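Local coordinates for protein extracellular ligand-binding receptor (Verminephrobacter eiseniae, PDB 4M88) that probably captures an amino acid or similar small solute outside the cytoplasm for an ABC transporter, as a member of the leucine-binding protein family, at residues 106-111 against 124-129; 145-150 against 202-207; 214-219 against 240-245; 227-232 against 250-255; 258-263 against 281-286. All blocks are in the same frame, centred on the assembly; numbering follows the deposited sequence.

Interaction 1: 106-111 against 124-129; sequences GAESLR and GDKQEI
The first turn of helix 125-138 meets the loop and turn of 106-111 through G124, D125 and K126. G124 takes the N-cap position. D125 N gives its hydrogen to G106 O at 2.8 Å, nearly straight at 164°, with the donor above the carbonyl plane. One water donates to the same G106 O and, at 2.7 Å, to E108 OE1, and accepts from K126 N at 3.0 Å; two amides of the opening turn are thus engaged. E108 OE1 also rests on K126 CB at 3.6 Å, while OE2 is bonded to T112. R111 folds back with a bend at chi3 (-68°), and its guanidinium lies flat over G124, whose CA stands 3.3 Å above the centre of the plane; NH1 is bonded to R122 O. An alanine at R111 would take away the guanidinium lying over G124 CA and would probably leave R122 O without this donor and the N-cap glycine less closely packed. The D125 carboxylate sits against the G106 carbonyl carbon, with CG 3.5 Å from G106 C. Its OD1 is bonded to Y232 OH, which also receives G106 N, and its OD2 to a glycerol, probably from the crystallisation liquor. As the chain passes here from strand 118-119 to strand 143-149, the crossover is consistent with the interlobe hinge of type I periplasmic binding proteins.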
# COMPACT_ATOMS: atom_id res chain seq x y z
N GLY A 106 2.96 1.76 -4.10
CA GLY A 106 4.41 1.72 -4.12
C GLY A 106 4.98 1.59 -5.52
O GLY A 106 5.97 0.88 -5.72
N ALA A 107 4.38 2.27 -6.49
CA ALA A 107 4.84 2.20 -7.88
C ALA A 107 6.30 2.61 -8.00
O ALA A 107 6.76 3.53 -7.30
CB ALA A 107 3.96 3.06 -8.77
N GLU A 108 7.04 1.94 -8.87
CA GLU A 108 8.46 2.23 -9.01
C GLU A 108 8.64 3.68 -9.48
O GLU A 108 9.59 4.35 -9.06
CB GLU A 108 9.14 1.23 -9.97
CG GLU A 108 10.66 1.37 -10.09
CD GLU A 108 11.41 1.16 -8.77
OE1 GLU A 108 10.82 0.65 -7.79
OE2 GLU A 108 12.61 1.52 -8.71
N SER A 109 7.73 4.16 -10.32
CA SER A 109 7.85 5.51 -10.87
C SER A 109 7.68 6.61 -9.81
O SER A 109 8.08 7.76 -10.04
CB SER A 109 6.85 5.73 -12.01
OG SER A 109 5.52 5.52 -11.57
N LEU A 110 7.07 6.27 -8.68
CA LEU A 110 6.85 7.23 -7.59
C LEU A 110 7.97 7.16 -6.55
O LEU A 110 8.15 8.05 -5.73
CB LEU A 110 5.50 6.97 -6.93
CG LEU A 110 4.29 6.96 -7.86
CD1 LEU A 110 3.02 6.62 -7.08
CD2 LEU A 110 4.15 8.29 -8.60
N ARG A 111 8.72 6.07 -6.60
CA ARG A 111 9.72 5.75 -5.60
C ARG A 111 11.12 6.07 -6.13
O ARG A 111 12.07 6.32 -5.36
CB ARG A 111 9.59 4.26 -5.29
CG ARG A 111 10.53 3.72 -4.26
CD ARG A 111 10.14 2.30 -3.92
NE ARG A 111 8.87 2.24 -3.21
CZ ARG A 111 8.70 1.58 -2.07
NH1 ARG A 111 7.51 1.56 -1.47
NH2 ARG A 111 9.72 0.92 -1.53
N GLY A 124 8.18 -1.89 -2.14
CA GLY A 124 7.73 -1.35 -3.41
C GLY A 124 7.07 -2.38 -4.32
O GLY A 124 7.28 -3.59 -4.16
N ASP A 125 6.27 -1.90 -5.27
CA ASP A 125 5.67 -2.74 -6.31
C ASP A 125 6.73 -3.57 -7.02
O ASP A 125 6.47 -4.70 -7.40
CB ASP A 125 4.91 -1.88 -7.33
CG ASP A 125 3.57 -1.39 -6.81
OD1 ASP A 125 3.27 -1.63 -5.63
OD2 ASP A 125 2.83 -0.74 -7.60
N LYS A 126 7.94 -3.02 -7.18
CA LYS A 126 8.96 -3.74 -7.94
C LYS A 126 9.35 -5.04 -7.24
O LYS A 126 9.43 -6.11 -7.86
CB LYS A 126 10.19 -2.86 -8.18
CG LYS A 126 11.30 -3.55 -8.97
CD LYS A 126 12.35 -2.55 -9.43
CE LYS A 126 13.56 -3.28 -10.00
NZ LYS A 126 14.42 -2.34 -10.76
N GLN A 127 9.59 -4.95 -5.94
CA GLN A 127 9.96 -6.14 -5.19
C GLN A 127 8.79 -7.10 -5.11
O GLN A 127 8.98 -8.32 -5.18
CB GLN A 127 10.43 -5.78 -3.80
CG GLN A 127 11.16 -6.94 -3.14
CD GLN A 127 11.36 -6.73 -1.67
OE1 GLN A 127 11.21 -5.62 -1.16
NE2 GLN A 127 11.71 -7.79 -0.96
N GLU A 128 7.58 -6.58 -4.95
CA GLU A 128 6.40 -7.45 -4.96
C GLU A 128 6.24 -8.20 -6.28
O GLU A 128 5.93 -9.40 -6.30
CB GLU A 128 5.13 -6.66 -4.64
CG GLU A 128 5.16 -6.08 -3.22
CD GLU A 128 3.78 -5.66 -2.73
OE1 GLU A 128 2.85 -5.55 -3.56
OE2 GLU A 128 3.63 -5.46 -1.50
N ILE A 129 6.43 -7.49 -7.39
CA ILE A 129 6.33 -8.10 -8.72
C ILE A 129 7.43 -9.13 -8.97
O ILE A 129 7.18 -10.19 -9.57
CB ILE A 129 6.32 -7.01 -9.81
CG1 ILE A 129 4.95 -6.32 -9.84
CG2 ILE A 129 6.63 -7.60 -11.17
CD1 ILE A 129 4.97 -4.98 -10.57
O HOH W 1 8.58 -0.19 -6.58

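Interaction 2: 145-150 against 202-207; sequences ATLYQD and VLVIGP
A145 and V202 open a short parallel ladder between strands 143-149 and 201-205, whose segment axes diverge by only 16°. A145 O takes the amide of L203, with L203 N at 2.9 Å and in the carbonyl plane. T146 turns to the other face of the sheet. Its CG2, anti to the backbone N, meets I205 CD1 at 4.0 Å, while its OG1 faces L203 CB and is buried without any polar partner in the model. L147 bonds to the neighbouring strand through both its N and its O: L147 N reaches L203 O at 2.7 Å, and I205 N reaches L147 O at 2.8 Å, both nearly along the C=O axis. Its CD2 lies loosely against V204 CG1. At Y148 the touching atom is CB, 4.0 Å from I205 CB; the ring, with CG in the crowded position between backbone N and carbonyl carbon (chi1 70°), leads away. Q149 N adds the last rung, to I205 O at 3.1 Å and rather bent at 151°. Its extended side chain then crosses P207 at about a right angle, OE1 only 3.1 Å from P207 CD. T146 and Y148 also bond by backbone to strand 174-180 on the far flank. Helix 152-166 covers the face carrying T146, Y148 and I205, whereas helices 184-195 and 208-220 cover the face of L147 and V202.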
# COMPACT_ATOMS: atom_id res chain seq x y z
N ALA A 145 0.14 -13.94 -18.03
CA ALA A 145 -0.51 -12.76 -18.59
C ALA A 145 -0.61 -11.71 -17.50
O ALA A 145 -0.69 -12.04 -16.32
CB ALA A 145 -1.90 -13.11 -19.09
N THR A 146 -0.60 -10.44 -17.88
CA THR A 146 -0.82 -9.35 -16.92
C THR A 146 -1.97 -8.50 -17.42
O THR A 146 -1.99 -8.11 -18.59
CB THR A 146 0.41 -8.44 -16.77
OG1 THR A 146 1.54 -9.22 -16.38
CG2 THR A 146 0.15 -7.34 -15.73
N LEU A 147 -2.94 -8.23 -16.55
CA LEU A 147 -4.02 -7.29 -16.84
C LEU A 147 -3.72 -6.01 -16.09
O LEU A 147 -3.58 -6.05 -14.87
CB LEU A 147 -5.35 -7.85 -16.36
CG LEU A 147 -6.57 -6.93 -16.44
CD1 LEU A 147 -6.85 -6.55 -17.90
CD2 LEU A 147 -7.80 -7.59 -15.83
N TYR A 148 -3.57 -4.87 -16.78
CA TYR A 148 -3.21 -3.65 -16.05
C TYR A 148 -4.01 -2.44 -16.50
O TYR A 148 -4.41 -2.35 -17.66
CB TYR A 148 -1.70 -3.38 -16.12
CG TYR A 148 -1.20 -2.95 -17.48
CD1 TYR A 148 -0.92 -1.62 -17.74
CD2 TYR A 148 -1.02 -3.88 -18.49
CE1 TYR A 148 -0.48 -1.21 -18.98
CE2 TYR A 148 -0.56 -3.48 -19.74
CZ TYR A 148 -0.29 -2.14 -19.97
OH TYR A 148 0.16 -1.71 -21.19
N GLN A 149 -4.27 -1.52 -15.59
CA GLN A 149 -5.07 -0.35 -15.96
C GLN A 149 -4.19 0.65 -16.69
O GLN A 149 -3.02 0.84 -16.33
CB GLN A 149 -5.72 0.31 -14.75
CG GLN A 149 -6.68 1.45 -15.14
CD GLN A 149 -7.33 2.14 -13.96
OE1 GLN A 149 -7.57 1.53 -12.93
NE2 GLN A 149 -7.60 3.43 -14.10
N ASP A 150 -4.76 1.30 -17.70
CA ASP A 150 -4.08 2.30 -18.50
C ASP A 150 -3.93 3.60 -17.72
O ASP A 150 -4.70 4.55 -17.89
CB ASP A 150 -4.85 2.53 -19.81
CG ASP A 150 -4.11 3.43 -20.77
OD1 ASP A 150 -2.93 3.74 -20.52
OD2 ASP A 150 -4.72 3.82 -21.79
N VAL A 202 -2.38 -15.21 -14.06
CA VAL A 202 -2.64 -13.83 -14.48
C VAL A 202 -2.38 -12.86 -13.34
O VAL A 202 -2.95 -13.02 -12.25
CB VAL A 202 -4.10 -13.62 -14.94
CG1 VAL A 202 -4.27 -12.22 -15.52
CG2 VAL A 202 -4.52 -14.67 -15.97
N LEU A 203 -1.52 -11.87 -13.59
CA LEU A 203 -1.29 -10.77 -12.66
C LEU A 203 -2.25 -9.64 -12.95
O LEU A 203 -2.41 -9.25 -14.10
CB LEU A 203 0.13 -10.22 -12.81
CG LEU A 203 1.36 -10.84 -12.18
CD1 LEU A 203 1.72 -12.15 -12.86
CD2 LEU A 203 2.51 -9.84 -12.27
N VAL A 204 -2.88 -9.08 -11.91
CA VAL A 204 -3.73 -7.91 -12.10
C VAL A 204 -3.10 -6.71 -11.40
O VAL A 204 -2.83 -6.76 -10.21
CB VAL A 204 -5.15 -8.17 -11.59
CG1 VAL A 204 -6.07 -7.02 -11.96
CG2 VAL A 204 -5.68 -9.48 -12.18
N ILE A 205 -2.86 -5.63 -12.15
CA ILE A 205 -2.15 -4.46 -11.64
C ILE A 205 -2.98 -3.20 -11.82
O ILE A 205 -3.40 -2.88 -12.93
CB ILE A 205 -0.80 -4.27 -12.37
CG1 ILE A 205 0.14 -5.43 -12.05
CG2 ILE A 205 -0.14 -2.94 -11.99
CD1 ILE A 205 1.56 -5.27 -12.61
N GLY A 206 -3.21 -2.47 -10.73
CA GLY A 206 -3.98 -1.24 -10.83
C GLY A 206 -4.46 -0.79 -9.47
O GLY A 206 -4.14 -1.42 -8.46
N PRO A 207 -5.21 0.32 -9.44
CA PRO A 207 -5.78 0.80 -8.18
C PRO A 207 -6.75 -0.23 -7.65
O PRO A 207 -7.27 -1.03 -8.44
CB PRO A 207 -6.54 2.07 -8.60
CG PRO A 207 -5.91 2.49 -9.89
CD PRO A 207 -5.51 1.22 -10.57

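Interaction 3: 214-219 against 240-245; sequences GIAALR and KVVGVA
V242 and A216 face each other where the helices 208-220 and 235-247 come nearest, and what meets is one valine methyl and a near-bare stretch of helix. V242 CG1, anti to its own carbonyl carbon (chi1 -63°), reaches the opposite backbone: it lies 3.6 Å from A216 CA and 3.8 Å from A216 CB. The other methyl, CG2, only brushes I215 CG2, at 4.5 Å. The only side-chain atom of A216, CB, touches two residues, since V241 CG1 comes to it as well, at 4.0 Å. V241, the more exposed of the two valines, and V242 thus both lie against this carbon. One turn further along, the aliphatic part of R219 borders V242, R219 CG being 4.5 Å from V242 CG1.

No hydrogen bond joins the two segments directly. The polar end of R219 is occupied instead beyond them, with NE bonded to G246 O and NH1 to the carbonyls of V223 and Q225. The small side chain of A216 lets the backbones close to 6.0 Å between A216 CA and V242 CA, although the segment axes remain 9.7 Å apart and cross at 49°. Just after V242 the second helix kinks, G243 taking a positive phi and the amides of V244 and A245 lacking bonds to the preceding turn.

Both helices pack on one face of the seven-stranded sheet: I215 and R219 lie on L227 of strand 227-229, I215 meets I238 of helix 235-247, and L218 and A217 back onto helix 184-195.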
# COMPACT_ATOMS: atom_id res chain seq x y z
N GLY A 214 -11.29 -6.35 -12.02
CA GLY A 214 -10.53 -7.17 -12.95
C GLY A 214 -10.63 -8.65 -12.60
O GLY A 214 -10.77 -9.50 -13.48
N ILE A 215 -10.56 -8.95 -11.31
CA ILE A 215 -10.75 -10.33 -10.88
C ILE A 215 -12.13 -10.82 -11.29
O ILE A 215 -12.27 -11.91 -11.83
CB ILE A 215 -10.57 -10.47 -9.36
CG1 ILE A 215 -9.13 -10.18 -8.96
CG2 ILE A 215 -10.97 -11.87 -8.91
CD1 ILE A 215 -8.90 -10.11 -7.45
N ALA A 216 -13.16 -10.01 -11.05
CA ALA A 216 -14.51 -10.45 -11.35
C ALA A 216 -14.67 -10.68 -12.85
O ALA A 216 -15.31 -11.65 -13.27
CB ALA A 216 -15.53 -9.45 -10.86
N ALA A 217 -14.09 -9.79 -13.65
CA ALA A 217 -14.18 -9.91 -15.10
C ALA A 217 -13.46 -11.16 -15.60
O ALA A 217 -13.97 -11.87 -16.48
CB ALA A 217 -13.60 -8.67 -15.76
N LEU A 218 -12.29 -11.43 -15.04
CA LEU A 218 -11.55 -12.64 -15.40
C LEU A 218 -12.34 -13.91 -15.05
O LEU A 218 -12.47 -14.81 -15.88
CB LEU A 218 -10.15 -12.64 -14.75
CG LEU A 218 -9.15 -11.64 -15.33
CD1 LEU A 218 -7.94 -11.51 -14.41
CD2 LEU A 218 -8.70 -12.05 -16.75
N ARG A 219 -12.87 -13.99 -13.83
CA ARG A 219 -13.66 -15.16 -13.43
C ARG A 219 -14.88 -15.34 -14.34
O ARG A 219 -15.20 -16.46 -14.75
CB ARG A 219 -14.11 -15.07 -11.96
CG ARG A 219 -13.01 -15.17 -10.93
CD ARG A 219 -12.00 -16.24 -11.26
NE ARG A 219 -11.15 -16.54 -10.10
CZ ARG A 219 -9.95 -17.11 -10.17
NH1 ARG A 219 -9.43 -17.47 -11.35
NH2 ARG A 219 -9.26 -17.35 -9.06
N LYS A 240 -16.49 -10.75 -1.29
CA LYS A 240 -17.73 -9.97 -1.38
C LYS A 240 -18.28 -10.00 -2.81
O LYS A 240 -19.49 -10.13 -3.02
CB LYS A 240 -17.47 -8.52 -0.94
CG LYS A 240 -18.73 -7.72 -0.68
CD LYS A 240 -19.45 -8.27 0.53
CE LYS A 240 -20.93 -7.94 0.53
NZ LYS A 240 -21.67 -8.75 1.55
N VAL A 241 -17.38 -9.91 -3.78
CA VAL A 241 -17.79 -9.80 -5.18
C VAL A 241 -17.94 -11.15 -5.89
O VAL A 241 -18.99 -11.42 -6.47
CB VAL A 241 -16.84 -8.86 -5.97
CG1 VAL A 241 -17.33 -8.72 -7.41
CG2 VAL A 241 -16.79 -7.49 -5.30
N VAL A 242 -16.91 -12.00 -5.83
CA VAL A 242 -16.94 -13.26 -6.58
C VAL A 242 -17.17 -14.51 -5.72
O VAL A 242 -17.20 -15.63 -6.24
CB VAL A 242 -15.66 -13.47 -7.43
CG1 VAL A 242 -15.53 -12.38 -8.49
CG2 VAL A 242 -14.41 -13.50 -6.55
N GLY A 243 -17.32 -14.33 -4.41
CA GLY A 243 -17.59 -15.46 -3.53
C GLY A 243 -16.32 -16.24 -3.24
O GLY A 243 -15.25 -15.96 -3.78
N VAL A 244 -16.43 -17.22 -2.35
CA VAL A 244 -15.30 -18.07 -2.03
C VAL A 244 -14.88 -18.83 -3.29
O VAL A 244 -13.68 -19.01 -3.55
CB VAL A 244 -15.65 -19.04 -0.88
CG1 VAL A 244 -14.57 -20.08 -0.69
CG2 VAL A 244 -15.84 -18.23 0.39
N ALA A 245 -15.87 -19.25 -4.07
CA ALA A 245 -15.64 -19.92 -5.35
C ALA A 245 -14.70 -19.16 -6.28
O ALA A 245 -13.79 -19.75 -6.85
CB ALA A 245 -16.97 -20.17 -6.06

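Interaction 4: 227-232 against 250-255; sequences LFVLSY and VGIVQA
V229 and I252 mark the close-packed half of this parallel pairing. Their side chains lie side by side and point the same way; V229 CG2, set between its backbone N and carbonyl carbon (chi1 -57°, to CG1), comes 3.7 Å from I252 CG1. Three near-straight backbone bonds run past them: G251 N to L227 O at 2.8 Å, V229 N to G251 O at 2.8 Å and V253 N to V229 O at 2.9 Å. Next to F228 the partner is G251, and a CB there would press on the phenylalanine ring. Two places are looser, though no touching residue is exposed: L227 CB stands 4.2 Å from V250 CG2, and the side chain of L230 turns away, CD2 coming no nearer than 4.2 Å to V253 CG2. Beyond V229 the regular pairing stops, yet S231, centre of an inverse gamma turn, is close again. S231 OG approaches V253 O, at a separation too short to be trusted, while E128 OE2 competes for the same hydroxyl. The two strands are the ends of a beta-alpha-beta crossover through helix 235-247. Strand 201-205 flanks F228 and antiparallel strand 345-349 flanks 250-254; helix 208-220 packs on L227 and V229, and helix 125-138 on L230 and V253.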
# COMPACT_ATOMS: atom_id res chain seq x y z
N LEU A 227 -4.75 -16.22 -10.00
CA LEU A 227 -4.63 -14.80 -10.26
C LEU A 227 -3.74 -14.25 -9.15
O LEU A 227 -3.78 -14.74 -8.01
CB LEU A 227 -6.00 -14.12 -10.21
CG LEU A 227 -7.11 -14.77 -11.04
CD1 LEU A 227 -8.42 -13.97 -10.84
CD2 LEU A 227 -6.74 -14.83 -12.52
N PHE A 228 -2.90 -13.28 -9.48
CA PHE A 228 -2.00 -12.72 -8.48
C PHE A 228 -2.21 -11.21 -8.43
O PHE A 228 -2.36 -10.56 -9.47
CB PHE A 228 -0.54 -13.00 -8.83
CG PHE A 228 -0.27 -14.43 -9.18
CD1 PHE A 228 -0.26 -15.41 -8.20
CD2 PHE A 228 -0.01 -14.80 -10.50
CE1 PHE A 228 -0.01 -16.74 -8.54
CE2 PHE A 228 0.24 -16.12 -10.84
CZ PHE A 228 0.24 -17.09 -9.85
N VAL A 229 -2.23 -10.67 -7.22
CA VAL A 229 -2.41 -9.23 -7.07
C VAL A 229 -1.43 -8.70 -6.05
O VAL A 229 -0.92 -9.46 -5.22
CB VAL A 229 -3.85 -8.88 -6.62
CG1 VAL A 229 -4.87 -9.42 -7.60
CG2 VAL A 229 -4.11 -9.41 -5.22
N LEU A 230 -1.16 -7.40 -6.12
CA LEU A 230 -0.24 -6.77 -5.18
C LEU A 230 -0.98 -6.30 -3.93
O LEU A 230 -2.18 -6.56 -3.78
CB LEU A 230 0.47 -5.59 -5.86
CG LEU A 230 1.18 -5.93 -7.17
CD1 LEU A 230 1.90 -4.69 -7.72
CD2 LEU A 230 2.16 -7.06 -6.95
N SER A 231 -0.26 -5.60 -3.05
CA SER A 231 -0.79 -5.23 -1.74
C SER A 231 -1.86 -4.14 -1.76
O SER A 231 -1.71 -3.12 -1.09
CB SER A 231 0.36 -4.75 -0.84
OG SER A 231 1.20 -5.82 -0.48
N TYR A 232 -2.96 -4.36 -2.49
CA TYR A 232 -3.97 -3.29 -2.63
C TYR A 232 -5.43 -3.69 -2.40
O TYR A 232 -6.33 -2.85 -2.51
CB TYR A 232 -3.80 -2.58 -3.97
CG TYR A 232 -2.43 -2.00 -4.07
CD1 TYR A 232 -2.03 -0.97 -3.22
CD2 TYR A 232 -1.49 -2.50 -4.97
CE1 TYR A 232 -0.76 -0.45 -3.28
CE2 TYR A 232 -0.21 -1.98 -5.04
CZ TYR A 232 0.15 -0.96 -4.19
OH TYR A 232 1.42 -0.43 -4.25
N VAL A 250 -6.57 -17.01 -5.57
CA VAL A 250 -5.97 -15.69 -5.74
C VAL A 250 -4.82 -15.52 -4.76
O VAL A 250 -5.00 -15.70 -3.55
CB VAL A 250 -6.99 -14.56 -5.51
CG1 VAL A 250 -6.29 -13.20 -5.50
CG2 VAL A 250 -8.09 -14.62 -6.56
N GLY A 251 -3.64 -15.18 -5.27
CA GLY A 251 -2.52 -14.86 -4.40
C GLY A 251 -2.41 -13.36 -4.21
O GLY A 251 -2.49 -12.60 -5.17
N ILE A 252 -2.23 -12.93 -2.96
CA ILE A 252 -2.09 -11.52 -2.64
C ILE A 252 -0.71 -11.31 -2.04
O ILE A 252 -0.37 -11.92 -1.03
CB ILE A 252 -3.14 -11.06 -1.61
CG1 ILE A 252 -4.56 -11.39 -2.08
CG2 ILE A 252 -3.00 -9.56 -1.32
CD1 ILE A 252 -5.61 -11.17 -1.00
N VAL A 253 0.10 -10.46 -2.67
CA VAL A 253 1.41 -10.16 -2.11
C VAL A 253 1.21 -9.16 -0.99
O VAL A 253 0.63 -8.09 -1.21
CB VAL A 253 2.34 -9.54 -3.14
CG1 VAL A 253 3.74 -9.42 -2.57
CG2 VAL A 253 2.38 -10.40 -4.34
N GLN A 254 1.67 -9.51 0.21
CA GLN A 254 1.47 -8.65 1.37
C GLN A 254 2.74 -7.90 1.71
O GLN A 254 3.82 -8.47 1.67
CB GLN A 254 1.04 -9.47 2.58
CG GLN A 254 -0.22 -10.29 2.37
CD GLN A 254 -1.49 -9.46 2.36
OE1 GLN A 254 -1.50 -8.29 1.97
NE2 GLN A 254 -2.59 -10.08 2.79
N ALA A 255 2.60 -6.62 2.06
CA ALA A 255 3.75 -5.80 2.44
C ALA A 255 3.88 -5.75 3.96
O ALA A 255 4.85 -5.19 4.49
CB ALA A 255 3.62 -4.39 1.88

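Interaction 5: 258-263 against 281-286; sequences DPNDKM and MQEYTE. With GOL (glycerol), chain D.
N260 and Y284 carry the polar part of the contact through a two-bond clasp. With N260 CG anti to its carbonyl carbon (chi1 -67°), the amide faces the Y284 backbone: Y284 N meets N260 OD1 at 2.9 Å, on a lone pair, and N260 ND2 returns to Y284 O at 2.9 Å, tilted from the carbonyl plane. D258 fixes the turn: its OD1 accepts from N260 N at 2.7 Å in an Asx turn.

Van der Waals contacts come from P259. Its CB rests 3.6 Å from T285 O and makes an apolar contact with Y284 CB at 4.1 Å, while P259 O lies in plane at the edge of the tyrosine ring.

A glycerol, probably from the crystallisation liquor, bridges the loops and also bonds A235 N and A236 N. N260 ND2 donates to its O1 at 3.0 Å and its O2 donates to E286 OE2 at 2.6 Å; D258 holds O1 only weakly. An alanine at D258 would probably leave N260 N without its acceptor, so that the turn could relax.

D258 OD2 and E286 OE2, 5.1 Å apart and alike in charge, might raise one another's pKa; Y357 OH and Q254 NE2 bond to them.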
# COMPACT_ATOMS: atom_id res chain seq x y z
N ASP A 258 -0.06 -10.30 8.45
CA ASP A 258 -1.49 -10.35 8.27
C ASP A 258 -2.19 -9.59 9.39
O ASP A 258 -1.86 -9.79 10.56
CB ASP A 258 -1.98 -11.79 8.22
CG ASP A 258 -3.43 -11.89 7.80
OD1 ASP A 258 -4.30 -11.68 8.67
OD2 ASP A 258 -3.69 -12.14 6.59
N PRO A 259 -3.15 -8.71 9.04
CA PRO A 259 -3.84 -7.86 10.02
C PRO A 259 -4.75 -8.66 10.95
O PRO A 259 -5.16 -8.14 11.99
CB PRO A 259 -4.66 -6.90 9.15
CG PRO A 259 -4.84 -7.61 7.84
CD PRO A 259 -3.56 -8.41 7.65
N ASN A 260 -5.05 -9.90 10.59
CA ASN A 260 -5.96 -10.70 11.40
C ASN A 260 -5.31 -11.88 12.13
O ASN A 260 -5.99 -12.61 12.85
CB ASN A 260 -7.13 -11.19 10.54
CG ASN A 260 -8.01 -10.04 10.10
OD1 ASN A 260 -8.65 -9.39 10.93
ND2 ASN A 260 -8.05 -9.77 8.79
N ASP A 261 -4.01 -12.05 11.96
CA ASP A 261 -3.29 -13.11 12.68
C ASP A 261 -2.64 -12.53 13.93
O ASP A 261 -2.51 -11.30 14.06
CB ASP A 261 -2.26 -13.80 11.78
CG ASP A 261 -2.91 -14.71 10.74
OD1 ASP A 261 -3.98 -15.29 11.03
OD2 ASP A 261 -2.34 -14.85 9.63
N LYS A 262 -2.23 -13.39 14.85
CA LYS A 262 -1.80 -12.94 16.17
C LYS A 262 -0.38 -13.38 16.53
O LYS A 262 0.00 -13.39 17.69
CB LYS A 262 -2.78 -13.43 17.24
CG LYS A 262 -3.67 -12.34 17.77
CD LYS A 262 -5.03 -12.87 18.21
CE LYS A 262 -5.52 -12.12 19.44
NZ LYS A 262 -5.27 -10.64 19.35
N MSE A 263 0.39 -13.73 15.51
CA MSE A 263 1.75 -14.26 15.68
C MSE A 263 2.76 -13.28 16.28
O MSE A 263 3.54 -13.64 17.16
CB MSE A 263 2.24 -14.75 14.32
CG MSE A 263 3.71 -15.12 14.25
SE MSE A 263 3.99 -16.24 12.68
CE MSE A 263 2.55 -17.51 13.01
N MSE A 281 -15.87 -3.24 14.93
CA MSE A 281 -15.20 -3.93 13.85
C MSE A 281 -14.82 -5.36 14.22
O MSE A 281 -14.23 -5.60 15.27
CB MSE A 281 -13.97 -3.16 13.41
CG MSE A 281 -14.00 -2.83 11.94
SE MSE A 281 -12.66 -1.51 11.57
CE MSE A 281 -13.77 0.10 11.55
N GLN A 282 -15.16 -6.30 13.35
CA GLN A 282 -15.00 -7.72 13.66
C GLN A 282 -13.79 -8.29 12.95
O GLN A 282 -13.26 -9.32 13.35
CB GLN A 282 -16.25 -8.49 13.24
CG GLN A 282 -17.53 -8.04 13.92
CD GLN A 282 -17.74 -8.72 15.26
OE1 GLN A 282 -17.34 -9.87 15.45
NE2 GLN A 282 -18.36 -8.01 16.20
N GLU A 283 -13.36 -7.61 11.89
CA GLU A 283 -12.29 -8.11 11.03
C GLU A 283 -11.51 -6.90 10.52
O GLU A 283 -12.11 -5.84 10.34
CB GLU A 283 -12.90 -8.88 9.86
CG GLU A 283 -11.94 -9.79 9.12
CD GLU A 283 -12.64 -10.58 8.02
OE1 GLU A 283 -13.71 -11.17 8.29
OE2 GLU A 283 -12.11 -10.59 6.89
N TYR A 284 -10.21 -7.05 10.29
CA TYR A 284 -9.37 -5.91 9.87
C TYR A 284 -8.83 -6.06 8.45
O TYR A 284 -8.83 -7.15 7.89
CB TYR A 284 -8.23 -5.69 10.85
CG TYR A 284 -8.74 -5.55 12.26
CD1 TYR A 284 -9.77 -4.67 12.55
CD2 TYR A 284 -8.23 -6.34 13.27
CE1 TYR A 284 -10.28 -4.56 13.83
CE2 TYR A 284 -8.72 -6.24 14.56
CZ TYR A 284 -9.74 -5.35 14.83
OH TYR A 284 -10.24 -5.25 16.11
N THR A 285 -8.36 -4.95 7.88
CA THR A 285 -7.78 -4.96 6.54
C THR A 285 -6.31 -4.53 6.54
O THR A 285 -5.81 -3.95 7.52
CB THR A 285 -8.52 -4.03 5.57
OG1 THR A 285 -8.22 -2.67 5.90
CG2 THR A 285 -10.01 -4.25 5.66
N GLU A 286 -5.65 -4.78 5.42
CA GLU A 286 -4.26 -4.40 5.22
C GLU A 286 -4.09 -2.87 5.23
O GLU A 286 -3.07 -2.35 5.66
CB GLU A 286 -3.75 -4.98 3.90
CG GLU A 286 -3.68 -6.52 3.87
CD GLU A 286 -5.02 -7.18 3.55
OE1 GLU A 286 -6.06 -6.48 3.49
OE2 GLU A 286 -5.02 -8.42 3.33
C1 GOL D . -6.17 -10.82 5.37
O1 GOL D . -6.44 -11.15 6.72
C2 GOL D . -7.32 -10.02 4.77
O2 GOL D . -7.09 -9.93 3.38
C3 GOL D . -8.66 -10.72 5.03
O3 GOL D . -9.72 -9.98 4.45

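From the N terminus, interaction 1 comes first, closing a short loop around strand 118-119 where the chain leaves the five-stranded sheet. Interaction 2 then spans helices 152-166 and 184-195 to pair strands of the seven-stranded sheet; it touches interaction 1 through I129 and I205. Interactions 3 and 4 cross, 214-219, 227-232, 240-245 and 250-255 alternating along the chain, so the helix pair packs on the sheet that the strand pair helps to build. V202 and V204 bond to F228, linking interactions 2 and 4. D125 and E128 reach Y232 and S231, tying interaction 1 to 4. Interaction 5 follows in series, brackets helix 265-277, and joins interaction 4 through Q254 and E286.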